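Local coordinates for protein adenylosuccinate lyase (Francisella tularensis subsp. tularensis SCHU S4, PDB 4EEI) that probably catalyses the cleavage of adenylosuccinate to AMP and fumarate, and of SAICAR to AICAR and fumarate, in purine biosynthesis, at residues Y112-L117 with M320-R325; A33-R37 with D194-A198; F355-L360 with L404-M409. One frame throughout, in Å; residues are numbered along the deposited sequence.

Interaction 1 of 3, residues Y112-L117 with M320-R325; sequences YVIKDL and MVYALR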
loop_
_atom_site.group_PDB
_atom_site.type_symbol
_atom_site.label_atom_id
_atom_site.label_comp_id
_atom_site.label_asym_id
_atom_site.label_seq_id
_atom_site.Cartn_x
_atom_site.Cartn_y
_atom_site.Cartn_z
ATOM N N TYR B 112 17.187 -18.582 8.899
ATOM C CA TYR B 112 16.010 -19.324 9.352
ATOM C C TYR B 112 14.895 -19.301 8.302
ATOM O O TYR B 112 14.222 -20.311 8.082
ATOM C CB TYR B 112 15.485 -18.769 10.684
ATOM C CG TYR B 112 16.281 -19.185 11.902
ATOM C CD1 TYR B 112 16.171 -20.473 12.428
ATOM C CD2 TYR B 112 17.123 -18.291 12.544
ATOM C CE1 TYR B 112 16.900 -20.861 13.550
ATOM C CE2 TYR B 112 17.852 -18.669 13.669
ATOM C CZ TYR B 112 17.735 -19.951 14.163
ATOM O OH TYR B 112 18.460 -20.312 15.280
ATOM N N VAL B 113 14.691 -18.150 7.674
ATOM C CA VAL B 113 13.662 -18.024 6.641
ATOM C C VAL B 113 13.967 -18.966 5.487
ATOM O O VAL B 113 13.086 -19.666 5.001
ATOM C CB VAL B 113 13.595 -16.597 6.114
ATOM C CG1 VAL B 113 12.569 -16.489 4.971
ATOM C CG2 VAL B 113 13.237 -15.643 7.251
ATOM N N ILE B 114 15.228 -18.991 5.071
ATOM C CA ILE B 114 15.641 -19.825 3.941
ATOM C C ILE B 114 15.477 -21.315 4.260
ATOM O O ILE B 114 14.979 -22.095 3.429
ATOM C CB ILE B 114 17.089 -19.492 3.511
ATOM C CG1 ILE B 114 17.109 -18.147 2.789
ATOM C CG2 ILE B 114 17.657 -20.583 2.586
ATOM C CD1 ILE B 114 18.511 -17.626 2.484
ATOM N N LYS B 115 15.876 -21.713 5.466
ATOM C CA LYS B 115 15.735 -23.107 5.877
ATOM C C LYS B 115 14.265 -23.487 5.874
ATOM O O LYS B 115 13.883 -24.555 5.382
ATOM C CB LYS B 115 16.311 -23.324 7.280
ATOM C CG LYS B 115 16.125 -24.746 7.796
ATOM C CD LYS B 115 16.435 -24.863 9.288
ATOM C CE LYS B 115 16.309 -26.310 9.785
ATOM N NZ LYS B 115 14.959 -26.909 9.543
ATOM N N ASP B 116 13.430 -22.605 6.413
ATOM C CA ASP B 116 11.999 -22.898 6.498
ATOM C C ASP B 116 11.286 -22.807 5.146
ATOM O O ASP B 116 10.348 -23.556 4.894
ATOM C CB ASP B 116 11.319 -22.001 7.537
ATOM C CG ASP B 116 11.719 -22.358 8.960
ATOM O OD1 ASP B 116 11.934 -23.555 9.235
ATOM O OD2 ASP B 116 11.834 -21.443 9.802
ATOM N N LEU B 117 11.719 -21.895 4.281
ATOM C CA LEU B 117 11.145 -21.817 2.937
ATOM C C LEU B 117 11.481 -23.070 2.121
ATOM O O LEU B 117 10.624 -23.620 1.428
ATOM C CB LEU B 117 11.610 -20.548 2.211
ATOM C CG LEU B 117 11.207 -20.349 0.743
ATOM C CD1 LEU B 117 9.693 -20.341 0.590
ATOM C CD2 LEU B 117 11.792 -19.056 0.196
ATOM N N MET B 320 7.220 -14.218 9.146
ATOM C CA MET B 320 7.624 -15.039 8.001
ATOM C C MET B 320 8.005 -16.445 8.457
ATOM O O MET B 320 7.561 -17.441 7.880
ATOM C CB MET B 320 8.794 -14.398 7.243
ATOM C CG MET B 320 9.301 -15.249 6.074
ATOM S SD MET B 320 8.053 -15.439 4.784
ATOM C CE MET B 320 8.096 -13.820 4.030
ATOM N N VAL B 321 8.833 -16.534 9.486
ATOM C CA VAL B 321 9.236 -17.841 9.993
ATOM C C VAL B 321 8.030 -18.604 10.557
ATOM O O VAL B 321 7.833 -19.791 10.261
ATOM C CB VAL B 321 10.353 -17.722 11.036
ATOM C CG1 VAL B 321 10.611 -19.070 11.702
ATOM C CG2 VAL B 321 11.633 -17.211 10.367
ATOM N N TYR B 322 7.213 -17.924 11.355
ATOM C CA TYR B 322 5.984 -18.539 11.885
ATOM C C TYR B 322 5.105 -19.079 10.761
ATOM O O TYR B 322 4.614 -20.207 10.834
ATOM C CB TYR B 322 5.179 -17.531 12.722
ATOM C CG TYR B 322 3.861 -18.095 13.235
ATOM C CD1 TYR B 322 3.796 -18.743 14.451
ATOM C CD2 TYR B 322 2.683 -17.967 12.495
ATOM C CE1 TYR B 322 2.604 -19.268 14.929
ATOM C CE2 TYR B 322 1.478 -18.496 12.964
ATOM C CZ TYR B 322 1.453 -19.135 14.182
ATOM O OH TYR B 322 0.275 -19.666 14.669
ATOM N N ALA B 323 4.919 -18.285 9.719
ATOM C CA ALA B 323 3.981 -18.657 8.666
ATOM C C ALA B 323 4.515 -19.810 7.831
ATOM O O ALA B 323 3.760 -20.701 7.464
ATOM C CB ALA B 323 3.640 -17.447 7.771
ATOM N N LEU B 324 5.808 -19.794 7.516
ATOM C CA LEU B 324 6.387 -20.868 6.699
ATOM C C LEU B 324 6.350 -22.205 7.429
ATOM O O LEU B 324 6.141 -23.249 6.809
ATOM C CB LEU B 324 7.826 -20.545 6.300
ATOM C CG LEU B 324 8.001 -19.346 5.364
ATOM C CD1 LEU B 324 9.463 -18.999 5.253
ATOM C CD2 LEU B 324 7.432 -19.679 3.983
ATOM N N ARG B 325 6.587 -22.186 8.739
ATOM C CA ARG B 325 6.545 -23.420 9.531
ATOM C C ARG B 325 5.132 -23.930 9.668
ATOM O O ARG B 325 4.880 -25.138 9.578
ATOM C CB ARG B 325 7.157 -23.203 10.920
ATOM C CG ARG B 325 8.631 -22.829 10.887
ATOM C CD ARG B 325 9.253 -22.821 12.270
ATOM N NE ARG B 325 10.667 -22.445 12.196
ATOM C CZ ARG B 325 11.446 -22.244 13.253
ATOM N NH1 ARG B 325 10.957 -22.372 14.478
ATOM N NH2 ARG B 325 12.715 -21.904 13.079
HETATM O O HOH W 1 8.581 -24.514 6.782
#
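Asp116 and Arg325 meet between two nearly parallel helices, 94-131 and 304-333, whose local axes approach to 9.1 Å and differ in direction by 13°. These helices belong to the long bundle characteristic of the fumarase/aspartase superfamily. Arg325 runs extended from CG to NE and turns its NE edge to the acid, giving a salt bridge from NE to Asp116 OD2 of 2.8 Å. The guanidinium and carboxylate planes stand 82° apart, so the donor reaches OD2 from above the carboxylate plane, while OD2 stays near the guanidinium plane; the second bond, from NH2, is weak. Val321 CG1 lies over one guanidinium face, toward its rim, and comes within 3.3 Å of Asp116 OD2. Tyr112 CD1 borders the guanidinium edge at 3.8 Å from NH2, its ring oblique to the group. Beside this polar strip Val113 presents both methyls: CG1 meets Met320 CG at 3.7 Å and CG2 meets Val321 CG2 at 3.8 Å. Leu324, its CG anti to the carbonyl carbon (chi1 -66°), sends CD1 against Val113 O and Leu117 CB. A water donates to Asp116 O at 2.8 Å and, weakly, to Leu324 O. Buried Asp116 is countered directly by Arg325, which probably favours its ionised form, but Arg325 NH2 also bridges Glu9: one positive charge serves two acids, and Tyr112 O, 3.2 Å from Asp116 OD2, is a second acceptor, not a partner.

Interaction 2 of 3, residues A33-R37 with D194-A198; sequences ALEDR and DEKKA. With EDO (1,2-ethanediol), chain Y.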
loop_
_atom_site.group_PDB
_atom_site.type_symbol
_atom_site.label_atom_id
_atom_site.label_comp_id
_atom_site.label_asym_id
_atom_site.label_seq_id
_atom_site.Cartn_x
_atom_site.Cartn_y
_atom_site.Cartn_z
ATOM N N ALA B 33 40.853 -3.956 13.292
ATOM C CA ALA B 33 41.429 -3.403 12.068
ATOM C C ALA B 33 42.386 -2.262 12.403
ATOM O O ALA B 33 43.494 -2.174 11.864
ATOM C CB ALA B 33 40.320 -2.918 11.139
ATOM N N LEU B 34 41.956 -1.395 13.313
ATOM C CA LEU B 34 42.727 -0.214 13.659
ATOM C C LEU B 34 44.000 -0.550 14.423
ATOM O O LEU B 34 44.835 0.319 14.639
ATOM C CB LEU B 34 41.863 0.776 14.437
ATOM C CG LEU B 34 40.818 1.498 13.583
ATOM C CD1 LEU B 34 39.931 2.406 14.427
ATOM C CD2 LEU B 34 41.501 2.298 12.479
ATOM N N GLU B 35 44.149 -1.808 14.820
ATOM C CA GLU B 35 45.378 -2.258 15.461
ATOM C C GLU B 35 46.551 -2.250 14.483
ATOM O O GLU B 35 47.710 -2.273 14.891
ATOM C CB GLU B 35 45.194 -3.652 16.062
ATOM C CG GLU B 35 44.516 -3.649 17.422
ATOM C CD GLU B 35 44.349 -5.042 17.997
ATOM O OE1 GLU B 35 45.062 -5.964 17.549
ATOM O OE2 GLU B 35 43.503 -5.214 18.899
ATOM N N ASP B 36 46.240 -2.215 13.191
ATOM C CA ASP B 36 47.262 -2.046 12.164
ATOM C C ASP B 36 47.735 -0.599 12.092
ATOM O O ASP B 36 48.680 -0.282 11.370
ATOM C CB ASP B 36 46.732 -2.492 10.801
ATOM C CG ASP B 36 46.746 -3.997 10.634
ATOM O OD1 ASP B 36 47.096 -4.702 11.602
ATOM O OD2 ASP B 36 46.408 -4.477 9.533
ATOM N N ARG B 37 47.074 0.274 12.842
ATOM C CA ARG B 37 47.483 1.669 12.930
ATOM C C ARG B 37 47.811 2.055 14.368
ATOM O O ARG B 37 48.885 1.737 14.872
ATOM C CB ARG B 37 46.394 2.583 12.369
ATOM C CG ARG B 37 46.000 2.258 10.938
ATOM C CD ARG B 37 45.854 3.519 10.104
ATOM N NE ARG B 37 44.455 3.897 9.933
ATOM C CZ ARG B 37 43.981 5.118 10.154
ATOM N NH1 ARG B 37 42.694 5.375 9.974
ATOM N NH2 ARG B 37 44.795 6.084 10.557
ATOM N N ASP B 194 41.030 0.211 6.382
ATOM C CA ASP B 194 40.495 -0.176 7.689
ATOM C C ASP B 194 39.129 -0.805 7.520
ATOM O O ASP B 194 38.845 -1.875 8.058
ATOM C CB ASP B 194 40.339 1.035 8.604
ATOM C CG ASP B 194 41.640 1.745 8.870
ATOM O OD1 ASP B 194 42.692 1.077 8.907
ATOM O OD2 ASP B 194 41.596 2.985 9.051
ATOM N N GLU B 195 38.281 -0.110 6.774
ATOM C CA GLU B 195 36.925 -0.570 6.523
ATOM C C GLU B 195 36.928 -1.976 5.945
ATOM O O GLU B 195 36.194 -2.848 6.401
ATOM C CB GLU B 195 36.236 0.387 5.555
ATOM C CG GLU B 195 34.835 -0.033 5.190
ATOM C CD GLU B 195 34.153 0.981 4.302
ATOM O OE1 GLU B 195 34.783 1.420 3.312
ATOM O OE2 GLU B 195 32.981 1.318 4.580
ATOM N N LYS B 196 37.783 -2.198 4.953
ATOM C CA LYS B 196 37.862 -3.494 4.276
ATOM C C LYS B 196 38.305 -4.621 5.225
ATOM O O LYS B 196 37.757 -5.733 5.194
ATOM C CB LYS B 196 38.832 -3.380 3.090
ATOM C CG LYS B 196 38.826 -4.577 2.152
ATOM C CD LYS B 196 37.445 -4.772 1.552
ATOM C CE LYS B 196 37.433 -5.909 0.544
ATOM N NZ LYS B 196 37.941 -7.184 1.124
ATOM N N LYS B 197 39.299 -4.340 6.065
ATOM C CA LYS B 197 39.768 -5.335 7.033
ATOM C C LYS B 197 38.662 -5.693 8.021
ATOM O O LYS B 197 38.425 -6.863 8.320
ATOM C CB LYS B 197 40.998 -4.821 7.784
ATOM C CG LYS B 197 42.255 -4.717 6.934
ATOM C CD LYS B 197 43.400 -4.078 7.722
ATOM C CE LYS B 197 44.627 -3.849 6.848
ATOM N NZ LYS B 197 45.570 -2.878 7.480
ATOM N N ALA B 198 37.979 -4.674 8.522
ATOM C CA ALA B 198 36.894 -4.886 9.470
ATOM C C ALA B 198 35.760 -5.683 8.827
ATOM O O ALA B 198 35.185 -6.571 9.455
ATOM C CB ALA B 198 36.382 -3.555 9.982
HETATM C C1 EDO Y . 51.541 -0.791 12.345
HETATM O O1 EDO Y . 50.947 -1.414 13.492
HETATM C C2 EDO Y . 51.457 0.725 12.488
HETATM O O2 EDO Y . 51.971 1.111 13.770
#
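Charge pairing joins Arg37 and Asp36, in the turn after helix 16-33, to Asp194 and Lys197 of helix 192-202. Arg37 grips Asp194 side-on, with NE and NH1 both directed at one oxygen: NH1 lies 2.8 Å from Asp194 OD2 and approaches it nearly along the C-O bond, while NE reaches the syn lone pair of the same OD2 at 3.1 Å. The guanidinium and carboxylate are almost coplanar, 7° apart. Bends at chi2 and chi3 of Arg37 turn this edge toward Asp194. NH1 also bonds to Ile189 O. The second salt bridge runs from Lys197 NZ to the anti lone pair of Asp36 OD2 at 2.7 Å, delivered by a lysine chain extended beyond CG; Lys41 holds the other oxygen, OD1.

Beside the two bridges lies van der Waals packing: Ala33 CB and Ala198 CB form an apolar pair 4.2 Å apart, and Ala33 CB touches Lys197 CB. Carbon meets oxygen where Ala33 CB lies 3.6 Å from Asp194 O and Leu34 CD2 3.5 Å from Asp194 OD2. A 1,2-ethanediol, probably from the crystallisation liquor, gives Arg37 O a weak hydrogen bond. Each segment supplies one acid and one base; two donors converging on OD2, with a weak bond from NE to OD1, would help hold the Asp194 carboxylate near the guanidinium plane and probably favour its ionised form.

Interaction 3 of 3, residues F355-L360 with L404-M409; sequences FYLHFL and LDIPEM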
loop_
_atom_site.group_PDB
_atom_site.type_symbol
_atom_site.label_atom_id
_atom_site.label_comp_id
_atom_site.label_asym_id
_atom_site.label_seq_id
_atom_site.Cartn_x
_atom_site.Cartn_y
_atom_site.Cartn_z
ATOM N N PHE B 355 -13.595 -32.261 -26.354
ATOM C CA PHE B 355 -12.681 -33.319 -26.757
ATOM C C PHE B 355 -13.103 -33.895 -28.104
ATOM O O PHE B 355 -12.314 -33.920 -29.053
ATOM C CB PHE B 355 -12.609 -34.423 -25.703
ATOM C CG PHE B 355 -11.869 -35.644 -26.170
ATOM C CD1 PHE B 355 -10.481 -35.658 -26.200
ATOM C CD2 PHE B 355 -12.560 -36.764 -26.611
ATOM C CE1 PHE B 355 -9.794 -36.775 -26.644
ATOM C CE2 PHE B 355 -11.880 -37.882 -27.058
ATOM C CZ PHE B 355 -10.493 -37.885 -27.075
ATOM N N TYR B 356 -14.354 -34.339 -28.180
ATOM C CA TYR B 356 -14.910 -34.900 -29.409
ATOM C C TYR B 356 -14.950 -33.900 -30.557
ATOM O O TYR B 356 -14.772 -34.280 -31.713
ATOM C CB TYR B 356 -16.314 -35.449 -29.157
ATOM C CG TYR B 356 -16.313 -36.672 -28.280
ATOM C CD1 TYR B 356 -15.551 -37.783 -28.612
ATOM C CD2 TYR B 356 -17.052 -36.708 -27.110
ATOM C CE1 TYR B 356 -15.539 -38.903 -27.810
ATOM C CE2 TYR B 356 -17.045 -37.819 -26.301
ATOM C CZ TYR B 356 -16.289 -38.914 -26.653
ATOM O OH TYR B 356 -16.287 -40.026 -25.842
ATOM N N LEU B 357 -15.203 -32.631 -30.248
ATOM C CA LEU B 357 -15.218 -31.614 -31.295
ATOM C C LEU B 357 -13.842 -31.529 -31.943
ATOM O O LEU B 357 -13.717 -31.588 -33.168
ATOM C CB LEU B 357 -15.632 -30.247 -30.742
ATOM C CG LEU B 357 -15.656 -29.120 -31.779
ATOM C CD1 LEU B 357 -16.428 -29.544 -33.014
ATOM C CD2 LEU B 357 -16.257 -27.856 -31.204
ATOM N N HIS B 358 -12.816 -31.402 -31.105
ATOM C CA HIS B 358 -11.438 -31.377 -31.572
ATOM C C HIS B 358 -11.075 -32.660 -32.305
ATOM O O HIS B 358 -10.382 -32.627 -33.323
ATOM C CB HIS B 358 -10.478 -31.169 -30.404
ATOM C CG HIS B 358 -10.376 -29.747 -29.949
ATOM N ND1 HIS B 358 -11.246 -29.195 -29.031
ATOM C CD2 HIS B 358 -9.499 -28.769 -30.273
ATOM C CE1 HIS B 358 -10.905 -27.937 -28.810
ATOM N NE2 HIS B 358 -9.848 -27.653 -29.549
ATOM N N PHE B 359 -11.531 -33.795 -31.790
ATOM C CA PHE B 359 -11.233 -35.050 -32.457
ATOM C C PHE B 359 -11.763 -35.071 -33.890
ATOM O O PHE B 359 -11.055 -35.476 -34.818
ATOM C CB PHE B 359 -11.774 -36.250 -31.678
ATOM C CG PHE B 359 -11.165 -37.549 -32.111
ATOM C CD1 PHE B 359 -10.011 -38.020 -31.501
ATOM C CD2 PHE B 359 -11.706 -38.270 -33.163
ATOM C CE1 PHE B 359 -9.425 -39.203 -31.913
ATOM C CE2 PHE B 359 -11.126 -39.455 -33.585
ATOM C CZ PHE B 359 -9.984 -39.922 -32.957
ATOM N N LEU B 360 -13.004 -34.632 -34.077
ATOM C CA LEU B 360 -13.611 -34.669 -35.406
ATOM C C LEU B 360 -12.952 -33.650 -36.330
ATOM O O LEU B 360 -12.699 -33.932 -37.504
ATOM C CB LEU B 360 -15.118 -34.419 -35.328
ATOM C CG LEU B 360 -15.952 -35.478 -34.603
ATOM C CD1 LEU B 360 -17.427 -35.116 -34.639
ATOM C CD2 LEU B 360 -15.729 -36.841 -35.224
ATOM N N LEU B 404 -12.905 -44.239 -38.331
ATOM C CA LEU B 404 -12.191 -43.619 -37.219
ATOM C C LEU B 404 -11.914 -44.601 -36.086
ATOM O O LEU B 404 -12.715 -45.496 -35.823
ATOM C CB LEU B 404 -13.005 -42.450 -36.665
ATOM C CG LEU B 404 -13.223 -41.237 -37.564
ATOM C CD1 LEU B 404 -14.229 -40.305 -36.932
ATOM C CD2 LEU B 404 -11.912 -40.520 -37.803
ATOM N N ASP B 405 -10.779 -44.433 -35.418
ATOM C CA ASP B 405 -10.539 -45.145 -34.171
ATOM C C ASP B 405 -10.660 -44.169 -33.002
ATOM O O ASP B 405 -9.661 -43.635 -32.519
ATOM C CB ASP B 405 -9.170 -45.826 -34.168
ATOM C CG ASP B 405 -8.994 -46.764 -32.988
ATOM O OD1 ASP B 405 -10.018 -47.158 -32.392
ATOM O OD2 ASP B 405 -7.839 -47.109 -32.660
ATOM N N ILE B 406 -11.895 -43.937 -32.563
ATOM C CA ILE B 406 -12.172 -43.024 -31.458
ATOM C C ILE B 406 -11.891 -43.703 -30.121
ATOM O O ILE B 406 -12.507 -44.714 -29.792
ATOM C CB ILE B 406 -13.640 -42.540 -31.492
ATOM C CG1 ILE B 406 -13.970 -41.923 -32.854
ATOM C CG2 ILE B 406 -13.902 -41.541 -30.375
ATOM C CD1 ILE B 406 -15.322 -41.232 -32.920
ATOM N N PRO B 407 -10.960 -43.148 -29.334
ATOM C CA PRO B 407 -10.632 -43.822 -28.074
ATOM C C PRO B 407 -11.801 -43.761 -27.098
ATOM O O PRO B 407 -12.553 -42.785 -27.093
ATOM C CB PRO B 407 -9.453 -43.007 -27.543
ATOM C CG PRO B 407 -9.702 -41.627 -28.067
ATOM C CD PRO B 407 -10.331 -41.818 -29.436
ATOM N N GLU B 408 -11.955 -44.811 -26.300
ATOM C CA GLU B 408 -13.037 -44.892 -25.333
ATOM C C GLU B 408 -12.823 -43.882 -24.216
ATOM O O GLU B 408 -11.765 -43.851 -23.591
ATOM C CB GLU B 408 -13.129 -46.304 -24.752
ATOM C CG GLU B 408 -14.268 -46.497 -23.767
ATOM C CD GLU B 408 -15.629 -46.362 -24.421
ATOM O OE1 GLU B 408 -16.589 -45.973 -23.725
ATOM O OE2 GLU B 408 -15.736 -46.646 -25.631
ATOM N N MET B 409 -13.829 -43.052 -23.974
ATOM C CA MET B 409 -13.727 -42.026 -22.948
ATOM C C MET B 409 -14.408 -42.435 -21.648
ATOM O O MET B 409 -15.203 -41.682 -21.090
ATOM C CB MET B 409 -14.286 -40.696 -23.455
ATOM C CG MET B 409 -13.339 -39.944 -24.378
ATOM S SD MET B 409 -11.622 -40.003 -23.829
ATOM C CE MET B 409 -11.461 -38.388 -23.075
#
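Tyr356 OH is hydrogen-bonded to Ser389 OG of helix 388-400, and Pro407 O is bonded to the same OG, so the serine links the tyrosine to the loop. Tyr356 OH also lies 3.2 Å from Met409 CB. The contact lays helix 352-363 against the irregular 404-409 strip, within the small helical C-terminal domain of this lyase family, and a Met-aromatic contact between Met409 and Phe355 closes one end of it. No hydrogen bond passes directly between the two segments; three aromatic rings from the helix do most of the touching. Phe359, in the middle, has its CG turned anti to the backbone N (chi1 -164°) and reaches outward so that the far end of its ring meets several loop groups at once. CE1 lies 3.7 Å from Pro407 CD, CE2 lies 3.8 Å from Ile406 CG1, and CZ faces Asp405 O, all of them oblique to the ring. Ile406 divides its branches: CG1 goes to Phe359, and CG2 meets the edge of the Tyr356 ring at CE1. Past it, Leu360 CD2 and Leu404 CD1 touch at 4.1 Å, their side chains crossing at about a right angle. Pro407 CG borders the edge of Phe355 near its plane. His358, on another face of the helix, bonds to Gly91 N of a second subunit. Met409, bent at chi2 and chi3, curls its end over the Phe355 ring: SD is oblique at 4.3 Å from the ring centroid, whereas CE makes a CH-pi contact over the face, 3.9 Å from the centroid and 6° off the normal.

How the interactions relate
The three contacts are spread along an elongated subunit. Interaction 1 lies only 8 Å from the chain's centre, while interactions 2 and 3 fall on opposite sides of it, their centres 77 Å apart. From interaction 1, the centres are 36 Å from interaction 2 and 48 Å from interaction 3, and none touch. All lie away from the AMP pockets, yet interaction 1 pairs helices 94-131 and 304-333, whose first turns carry the AMP-binding residues Ser94 and Ser306. The assembly brings the ends together: His358 of interaction 3 packs on Ile189 of a second subunit; within that subunit, Ile189 O accepts a bond from its own Arg37, of interaction 2.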